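Local coordinates for Thiol:disulfide interchange protein (Klebsiella pneumoniae, PDB 6DXN) that probably acts as a periplasmic thiol-disulfide oxidoreductase of the DsbA subfamily, exchanging disulfides through a thioredoxin-type CxxC site, at residues 37-40 with 44-47; 75-80 with 112-117; 163-168 with 174-179. One frame throughout, in Å; residues are numbered along the deposited sequence.

Contact 1: 37-40 with 44-47; sequences YAFA and NVDT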
loop_
_atom_site.group_PDB
_atom_site.type_symbol
_atom_site.label_atom_id
_atom_site.label_comp_id
_atom_site.label_asym_id
_atom_site.label_seq_id
_atom_site.Cartn_x
_atom_site.Cartn_y
_atom_site.Cartn_z
ATOM N N TYR A 37 2.126 -1.273 -9.075
ATOM C CA TYR A 37 2.875 -0.171 -9.658
ATOM C C TYR A 37 1.904 0.769 -10.385
ATOM O O TYR A 37 1.963 1.992 -10.182
ATOM C CB TYR A 37 3.973 -0.732 -10.567
ATOM C CG TYR A 37 4.890 0.271 -11.218
ATOM C CD1 TYR A 37 5.166 1.493 -10.629
ATOM C CD2 TYR A 37 5.585 -0.065 -12.368
ATOM C CE1 TYR A 37 6.050 2.389 -11.210
ATOM C CE2 TYR A 37 6.475 0.814 -12.959
ATOM C CZ TYR A 37 6.715 2.043 -12.373
ATOM O OH TYR A 37 7.595 2.906 -12.954
ATOM N N ALA A 38 1.008 0.188 -11.197
ATOM C CA ALA A 38 0.030 0.969 -11.986
ATOM C C ALA A 38 -0.869 1.803 -11.052
ATOM O O ALA A 38 -1.189 2.965 -11.345
ATOM C CB ALA A 38 -0.778 0.043 -12.871
ATOM N N PHE A 39 -1.238 1.221 -9.912
ATOM C CA PHE A 39 -2.092 1.907 -8.926
ATOM C C PHE A 39 -1.386 3.138 -8.333
ATOM O O PHE A 39 -2.037 4.136 -7.995
ATOM C CB PHE A 39 -2.537 0.909 -7.858
ATOM C CG PHE A 39 -3.806 0.186 -8.210
ATOM C CD1 PHE A 39 -3.982 -0.386 -9.462
ATOM C CD2 PHE A 39 -4.826 0.061 -7.280
ATOM C CE1 PHE A 39 -5.168 -1.026 -9.788
ATOM C CE2 PHE A 39 -6.000 -0.602 -7.604
ATOM C CZ PHE A 39 -6.165 -1.146 -8.856
ATOM N N ALA A 40 -0.056 3.080 -8.241
ATOM C CA ALA A 40 0.694 4.175 -7.651
ATOM C C ALA A 40 1.243 5.151 -8.700
ATOM O O ALA A 40 1.544 6.286 -8.339
ATOM C CB ALA A 40 1.829 3.619 -6.825
ATOM N N ASN A 44 -3.059 5.684 -11.065
ATOM C CA ASN A 44 -3.073 6.716 -10.046
ATOM C C ASN A 44 -4.338 6.568 -9.189
ATOM O O ASN A 44 -5.054 7.534 -8.911
ATOM C CB ASN A 44 -2.859 8.105 -10.655
ATOM C CG ASN A 44 -1.416 8.309 -11.062
ATOM O OD1 ASN A 44 -0.506 7.991 -10.295
ATOM N ND2 ASN A 44 -1.196 8.842 -12.253
ATOM N N VAL A 45 -4.596 5.322 -8.786
ATOM C CA VAL A 45 -5.683 5.013 -7.890
ATOM C C VAL A 45 -5.347 5.623 -6.523
ATOM O O VAL A 45 -6.229 6.093 -5.813
ATOM C CB VAL A 45 -5.884 3.491 -7.752
ATOM C CG1 VAL A 45 -6.839 3.142 -6.628
ATOM C CG2 VAL A 45 -6.319 2.850 -9.055
ATOM N N ASP A 46 -4.052 5.617 -6.180
ATOM C CA ASP A 46 -3.592 6.079 -4.853
ATOM C C ASP A 46 -3.799 7.590 -4.676
ATOM O O ASP A 46 -4.261 8.010 -3.630
ATOM C CB ASP A 46 -2.130 5.709 -4.602
ATOM C CG ASP A 46 -1.878 4.236 -4.324
ATOM O OD1 ASP A 46 -2.855 3.466 -4.207
ATOM O OD2 ASP A 46 -0.708 3.880 -4.204
ATOM N N THR A 47 -3.420 8.400 -5.673
ATOM C CA THR A 47 -3.612 9.874 -5.560
ATOM C C THR A 47 -5.115 10.200 -5.534
ATOM O O THR A 47 -5.576 11.048 -4.746
ATOM C CB THR A 47 -2.884 10.623 -6.685
ATOM O OG1 THR A 47 -1.486 10.369 -6.548
ATOM C CG2 THR A 47 -3.107 12.121 -6.660
HETATM O O HOH W 1 -1.128 7.684 -7.312
#
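Phe39 and Val45 lie side by side across the break between helix 34-41 and helix 45-52, in the active-site helix region of the thioredoxin fold. The first helix starts at the CxxC motif of Cys33 and Cys36, whose predicted redox disulfide is not formed in this structure. The two side chains point the same way, and Val45 offers one methyl to the flat of the ring: CG2 stands 3.6 Å from the Phe39 ring centroid and 11° off the ring normal, the signature of a CH-pi contact. Its other branch, CG1, is anti to the backbone N (chi1 169°), which sets CG2 over the ring while CG1 runs past the CD2-CE2 side. Nearer the backbone, the branch point itself closes on the ring, with Val45 CB 3.6 Å from Phe39 CD2. Met180 and Tyr176 of helix 173-188 pack on the same pair.

The backbone crosses the break as well. Asn44 takes positive phi as helical geometry ends, yet its N donates a weak bond of 3.3 Å to Ala38 O. A firmer bond follows, Asp46 N to Phe39 O at 3.1 Å, nearly straight at the hydrogen (166°), with the donor tilted out of the carbonyl plane. Of the new helix, Asp46 N is thus tied to a carbonyl of the old one, and Asn44 just before it only weakly. The carboxylate of Asp46 lies beside Ala40: OD2 rests 3.7 Å from Ala40 CB, while its principal polar partner is Lys61, in a salt bridge. One water bridges the break, donating to Ala40 O at 3.2 Å and pairing with Thr47 OG1 at 2.8 Å.

Contact 2: 75-80 with 112-117; sequences TEAWAV and KVFNQL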
loop_
_atom_site.group_PDB
_atom_site.type_symbol
_atom_site.label_atom_id
_atom_site.label_comp_id
_atom_site.label_asym_id
_atom_site.label_seq_id
_atom_site.Cartn_x
_atom_site.Cartn_y
_atom_site.Cartn_z
ATOM N N THR A 75 9.886 -4.521 2.897
ATOM C CA THR A 75 8.962 -4.116 3.977
ATOM C C THR A 75 9.733 -3.231 4.960
ATOM O O THR A 75 9.186 -2.312 5.536
ATOM C CB THR A 75 8.309 -5.329 4.658
ATOM O OG1 THR A 75 7.628 -6.079 3.656
ATOM C CG2 THR A 75 7.326 -4.955 5.744
ATOM N N GLU A 76 11.035 -3.517 5.099
ATOM C CA GLU A 76 11.894 -2.754 5.952
ATOM C C GLU A 76 12.177 -1.398 5.300
ATOM O O GLU A 76 12.135 -0.365 5.967
ATOM C CB GLU A 76 13.188 -3.528 6.210
ATOM C CG GLU A 76 14.185 -2.779 7.065
ATOM C CD GLU A 76 15.456 -3.566 7.316
ATOM O OE1 GLU A 76 16.113 -3.959 6.331
ATOM O OE2 GLU A 76 15.765 -3.813 8.490
ATOM N N ALA A 77 12.457 -1.416 3.988
ATOM C CA ALA A 77 12.762 -0.185 3.270
ATOM C C ALA A 77 11.552 0.760 3.298
ATOM O O ALA A 77 11.709 1.980 3.440
ATOM C CB ALA A 77 13.188 -0.502 1.862
ATOM N N TRP A 78 10.345 0.191 3.204
ATOM C CA TRP A 78 9.130 1.033 3.199
ATOM C C TRP A 78 8.949 1.681 4.587
ATOM O O TRP A 78 8.604 2.869 4.702
ATOM C CB TRP A 78 7.936 0.195 2.726
ATOM C CG TRP A 78 6.679 0.964 2.450
ATOM C CD1 TRP A 78 5.453 0.738 3.003
ATOM C CD2 TRP A 78 6.522 2.098 1.578
ATOM N NE1 TRP A 78 4.543 1.633 2.520
ATOM C CE2 TRP A 78 5.166 2.484 1.648
ATOM C CE3 TRP A 78 7.382 2.815 0.734
ATOM C CZ2 TRP A 78 4.655 3.555 0.919
ATOM C CZ3 TRP A 78 6.880 3.894 0.034
ATOM C CH2 TRP A 78 5.530 4.249 0.122
ATOM N N ALA A 79 9.217 0.898 5.638
ATOM C CA ALA A 79 9.108 1.357 7.024
ATOM C C ALA A 79 10.107 2.491 7.284
ATOM O O ALA A 79 9.750 3.507 7.888
ATOM C CB ALA A 79 9.312 0.196 7.962
ATOM N N VAL A 80 11.355 2.310 6.824
ATOM C CA VAL A 80 12.381 3.341 6.965
ATOM C C VAL A 80 11.960 4.559 6.139
ATOM O O VAL A 80 12.142 5.704 6.574
ATOM C CB VAL A 80 13.781 2.850 6.535
ATOM C CG1 VAL A 80 14.754 4.004 6.361
ATOM C CG2 VAL A 80 14.357 1.822 7.492
ATOM N N LYS A 112 21.059 1.547 -2.008
ATOM C CA LYS A 112 21.587 2.470 -3.023
ATOM C C LYS A 112 20.510 3.484 -3.431
ATOM O O LYS A 112 20.837 4.611 -3.730
ATOM C CB LYS A 112 22.166 1.732 -4.236
ATOM C CG LYS A 112 23.438 0.942 -3.951
ATOM C CD LYS A 112 24.221 0.545 -5.188
ATOM C CE LYS A 112 23.402 -0.217 -6.210
ATOM N NZ LYS A 112 24.228 -0.629 -7.368
ATOM N N VAL A 113 19.233 3.089 -3.418
ATOM C CA VAL A 113 18.148 4.028 -3.776
ATOM C C VAL A 113 18.140 5.188 -2.765
ATOM O O VAL A 113 18.054 6.370 -3.142
ATOM C CB VAL A 113 16.775 3.323 -3.837
ATOM C CG1 VAL A 113 15.648 4.308 -4.124
ATOM C CG2 VAL A 113 16.753 2.193 -4.857
ATOM N N PHE A 114 18.253 4.838 -1.480
ATOM C CA PHE A 114 18.223 5.798 -0.364
ATOM C C PHE A 114 19.438 6.738 -0.412
ATOM O O PHE A 114 19.335 7.914 -0.038
ATOM C CB PHE A 114 18.126 5.034 0.959
ATOM C CG PHE A 114 16.786 4.386 1.214
ATOM C CD1 PHE A 114 16.329 3.348 0.416
ATOM C CD2 PHE A 114 15.991 4.802 2.273
ATOM C CE1 PHE A 114 15.102 2.752 0.659
ATOM C CE2 PHE A 114 14.764 4.205 2.514
ATOM C CZ PHE A 114 14.321 3.183 1.705
ATOM N N ASN A 115 20.575 6.215 -0.878
ATOM C CA ASN A 115 21.820 6.985 -1.000
ATOM C C ASN A 115 21.628 8.150 -1.978
ATOM O O ASN A 115 22.131 9.249 -1.741
ATOM C CB ASN A 115 22.983 6.127 -1.507
ATOM C CG ASN A 115 23.456 5.057 -0.544
ATOM O OD1 ASN A 115 24.019 4.055 -0.973
ATOM N ND2 ASN A 115 23.265 5.266 0.752
ATOM N N GLN A 116 20.898 7.883 -3.067
ATOM C CA GLN A 116 20.618 8.859 -4.128
ATOM C C GLN A 116 19.702 9.978 -3.613
ATOM O O GLN A 116 19.606 11.033 -4.245
ATOM C CB GLN A 116 19.965 8.139 -5.309
ATOM C CG GLN A 116 20.787 6.965 -5.818
ATOM C CD GLN A 116 19.971 6.018 -6.664
ATOM O OE1 GLN A 116 18.922 6.376 -7.197
ATOM N NE2 GLN A 116 20.445 4.789 -6.780
ATOM N N LEU A 117 19.034 9.731 -2.477
ATOM C CA LEU A 117 18.118 10.708 -1.866
ATOM C C LEU A 117 18.813 11.493 -0.741
ATOM O O LEU A 117 18.233 12.445 -0.204
ATOM C CB LEU A 117 16.877 9.979 -1.337
ATOM C CG LEU A 117 16.033 9.255 -2.387
ATOM C CD1 LEU A 117 14.787 8.650 -1.757
ATOM C CD2 LEU A 117 15.642 10.191 -3.522
#
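In the pairing of helix 71-83 with helix 107-115, the ring of Phe114 reaches out from the second helix to meet Ala77 and Val80 on the first. The backbones stay well apart, the nearest CA atoms being those of Ala77 and Phe114 at 8.9 Å, so this one aromatic side chain spans the gap. With CG turned anti to the carbonyl carbon (chi1 -72°), the ring extends toward helix 71-83 with CZ leading. CZ approaches Ala77 O to 3.4 Å, and the oxygen sits at the edge of the ring, in its plane, where the C-H bonds carry partial positive charge; a weak electrostatic attraction is plausible. The same CZ lies 3.9 Å from Ala77 CB, which also faces CE1 at 4.0 Å.

Both helices belong to the all-helical insertion that distinguishes DsbA proteins from plain thioredoxin, interposed in the chain between strand 60-63 and strand 154-157. Ala77 and Val80, three residues apart along helix 71-83, both direct their CB atoms toward the partner helix. Val80 comes in on the other flank of the ring tip: its CG1 branch lies 3.9 Å from Phe114 CE2, and the two side chains run obliquely to each other. All three residues are buried. Tyr124 of helix 121-129 packs on Ala77 and Val80 and meets Phe114 edge-to-face, while Ile119 touches the phenyl group from the loop that follows helix 107-115.

Contact 3: 163-168 with 174-179; sequences INNASL and DTYAED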
loop_
_atom_site.group_PDB
_atom_site.type_symbol
_atom_site.label_atom_id
_atom_site.label_comp_id
_atom_site.label_asym_id
_atom_site.label_seq_id
_atom_site.Cartn_x
_atom_site.Cartn_y
_atom_site.Cartn_z
ATOM N N ILE A 163 -12.391 -4.506 -1.002
ATOM C CA ILE A 163 -12.834 -4.005 -2.302
ATOM C C ILE A 163 -12.559 -5.023 -3.416
ATOM O O ILE A 163 -11.539 -5.669 -3.418
ATOM C CB ILE A 163 -12.147 -2.656 -2.591
ATOM C CG1 ILE A 163 -12.751 -1.541 -1.730
ATOM C CG2 ILE A 163 -12.194 -2.330 -4.081
ATOM C CD1 ILE A 163 -12.078 -0.197 -1.864
ATOM N N ASN A 164 -13.511 -5.138 -4.352
ATOM C CA ASN A 164 -13.370 -5.989 -5.531
ATOM C C ASN A 164 -12.913 -5.086 -6.684
ATOM O O ASN A 164 -13.746 -4.477 -7.388
ATOM C CB ASN A 164 -14.650 -6.751 -5.876
ATOM C CG ASN A 164 -14.500 -7.620 -7.109
ATOM O OD1 ASN A 164 -13.457 -7.610 -7.765
ATOM N ND2 ASN A 164 -15.541 -8.365 -7.447
ATOM N N ASN A 165 -11.588 -5.028 -6.867
ATOM C CA ASN A 165 -10.915 -4.164 -7.859
ATOM C C ASN A 165 -11.527 -4.267 -9.258
ATOM O O ASN A 165 -11.672 -3.250 -9.938
ATOM C CB ASN A 165 -9.414 -4.473 -7.973
ATOM C CG ASN A 165 -8.625 -4.142 -6.722
ATOM O OD1 ASN A 165 -9.177 -3.625 -5.750
ATOM N ND2 ASN A 165 -7.330 -4.433 -6.733
ATOM N N ALA A 166 -11.868 -5.486 -9.684
ATOM C CA ALA A 166 -12.355 -5.712 -11.055
ATOM C C ALA A 166 -13.803 -5.238 -11.254
ATOM O O ALA A 166 -14.249 -5.089 -12.390
ATOM C CB ALA A 166 -12.224 -7.180 -11.391
ATOM N N SER A 167 -14.512 -4.953 -10.159
ATOM C CA SER A 167 -15.946 -4.604 -10.240
ATOM C C SER A 167 -16.209 -3.179 -10.753
ATOM O O SER A 167 -17.323 -2.902 -11.240
ATOM C CB SER A 167 -16.606 -4.793 -8.891
ATOM O OG SER A 167 -16.265 -3.742 -7.977
ATOM N N LEU A 168 -15.212 -2.295 -10.656
ATOM C CA LEU A 168 -15.368 -0.850 -10.963
ATOM C C LEU A 168 -15.416 -0.541 -12.473
ATOM O O LEU A 168 -15.164 -1.392 -13.314
ATOM C CB LEU A 168 -14.221 -0.097 -10.283
ATOM C CG LEU A 168 -14.215 -0.143 -8.752
ATOM C CD1 LEU A 168 -12.859 0.259 -8.194
ATOM C CD2 LEU A 168 -15.318 0.728 -8.171
ATOM N N ASP A 174 -8.818 6.842 -15.736
ATOM C CA ASP A 174 -9.159 8.048 -14.966
ATOM C C ASP A 174 -10.512 7.832 -14.274
ATOM O O ASP A 174 -10.668 8.136 -13.084
ATOM C CB ASP A 174 -9.153 9.292 -15.863
ATOM C CG ASP A 174 -7.798 9.580 -16.500
ATOM O OD1 ASP A 174 -6.804 9.001 -16.034
ATOM O OD2 ASP A 174 -7.746 10.378 -17.464
ATOM N N THR A 175 -11.461 7.267 -15.022
ATOM C CA THR A 175 -12.803 7.005 -14.516
ATOM C C THR A 175 -12.720 5.902 -13.455
ATOM O O THR A 175 -13.371 5.982 -12.407
ATOM C CB THR A 175 -13.758 6.663 -15.668
ATOM O OG1 THR A 175 -13.702 7.737 -16.612
ATOM C CG2 THR A 175 -15.186 6.449 -15.213
ATOM N N TYR A 176 -11.888 4.890 -13.732
ATOM C CA TYR A 176 -11.700 3.778 -12.810
ATOM C C TYR A 176 -11.191 4.292 -11.454
ATOM O O TYR A 176 -11.731 3.920 -10.393
ATOM C CB TYR A 176 -10.731 2.734 -13.376
ATOM C CG TYR A 176 -10.471 1.616 -12.400
ATOM C CD1 TYR A 176 -9.526 1.768 -11.399
ATOM C CD2 TYR A 176 -11.199 0.439 -12.435
ATOM C CE1 TYR A 176 -9.295 0.768 -10.470
ATOM C CE2 TYR A 176 -10.971 -0.577 -11.519
ATOM C CZ TYR A 176 -10.022 -0.404 -10.524
ATOM O OH TYR A 176 -9.781 -1.370 -9.593
ATOM N N ALA A 177 -10.145 5.129 -11.496
ATOM C CA ALA A 177 -9.527 5.677 -10.290
ATOM C C ALA A 177 -10.562 6.477 -9.484
ATOM O O ALA A 177 -10.614 6.363 -8.267
ATOM C CB ALA A 177 -8.331 6.525 -10.650
ATOM N N GLU A 178 -11.386 7.265 -10.185
ATOM C CA GLU A 178 -12.418 8.078 -9.533
ATOM C C GLU A 178 -13.451 7.162 -8.860
ATOM O O GLU A 178 -13.883 7.443 -7.750
ATOM C CB GLU A 178 -13.121 9.006 -10.525
ATOM C CG GLU A 178 -14.086 9.985 -9.856
ATOM C CD GLU A 178 -14.935 10.822 -10.802
ATOM O OE1 GLU A 178 -15.371 10.278 -11.841
ATOM O OE2 GLU A 178 -15.151 12.026 -10.503
ATOM N N ASP A 179 -13.801 6.064 -9.537
ATOM C CA ASP A 179 -14.822 5.102 -9.076
ATOM C C ASP A 179 -14.305 4.378 -7.826
ATOM O O ASP A 179 -15.075 4.049 -6.915
ATOM C CB ASP A 179 -15.194 4.121 -10.200
ATOM C CG ASP A 179 -16.578 3.493 -10.071
ATOM O OD1 ASP A 179 -17.429 4.104 -9.409
ATOM O OD2 ASP A 179 -16.801 2.406 -10.661
#
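Tyr176 reaches from helix 173-188 to Asn165, and its hydroxyl donates to the main-chain oxygen: Tyr176 OH to Asn165 O is 2.7 Å. The acceptor lies at the edge of the phenol ring, in the ring plane, but the donor stands 30° out of the carbonyl plane and makes an angle of only 115° at the oxygen. Leu168 packs against the same ring, its CB 3.5 Å from Tyr176 CE2 and its CD1 3.7 Å from CZ, with the two side chains crossing at about a right angle. Its other methyl, CD2, comes to 3.3 Å from Asp179 OD2.

Behind these contacts the loop folds into a turn in which Asn164 O accepts both Ser167 N (2.9 Å) and Ser167 OG (2.7 Å). Asn165 ND2 is tied to the carbonyl of Pro153, which probably corresponds to the cis-proline of the thioredoxin fold. Asp179 is held by Ala169 N through OD2, and by Lys4 and Tyr6 through OD1. The phenol bond, the Asp179 bond to Ala169 N and the packing of Leu168 together fasten the loop after strand 161-163 to the helix, and the backbone oxygen of Asn165 gains a short but obliquely placed donor.

Overall arrangement
Contacts 1 and 3 adjoin each other in the thioredoxin part of the fold, their centres about 11 Å apart, and meet where Phe39 CZ lies 3.7 Å from Tyr176 OH and Val45 CG2 3.9 Å from Tyr176 CE1. Helices 34-41, 45-52 and 173-188 thereby share one packed patch near the CxxC motif. Contact 2 lies apart in the helical insertion, about 30 Å from contact 3 between centres and across the chain's centre from it. Its touching residues are all buried; its chemistry is apolar packing plus a backbone carbonyl at a ring edge. The other two, only partly buried, add hydrogen bonds: main-chain and water-mediated in contact 1, from a phenol in contact 3.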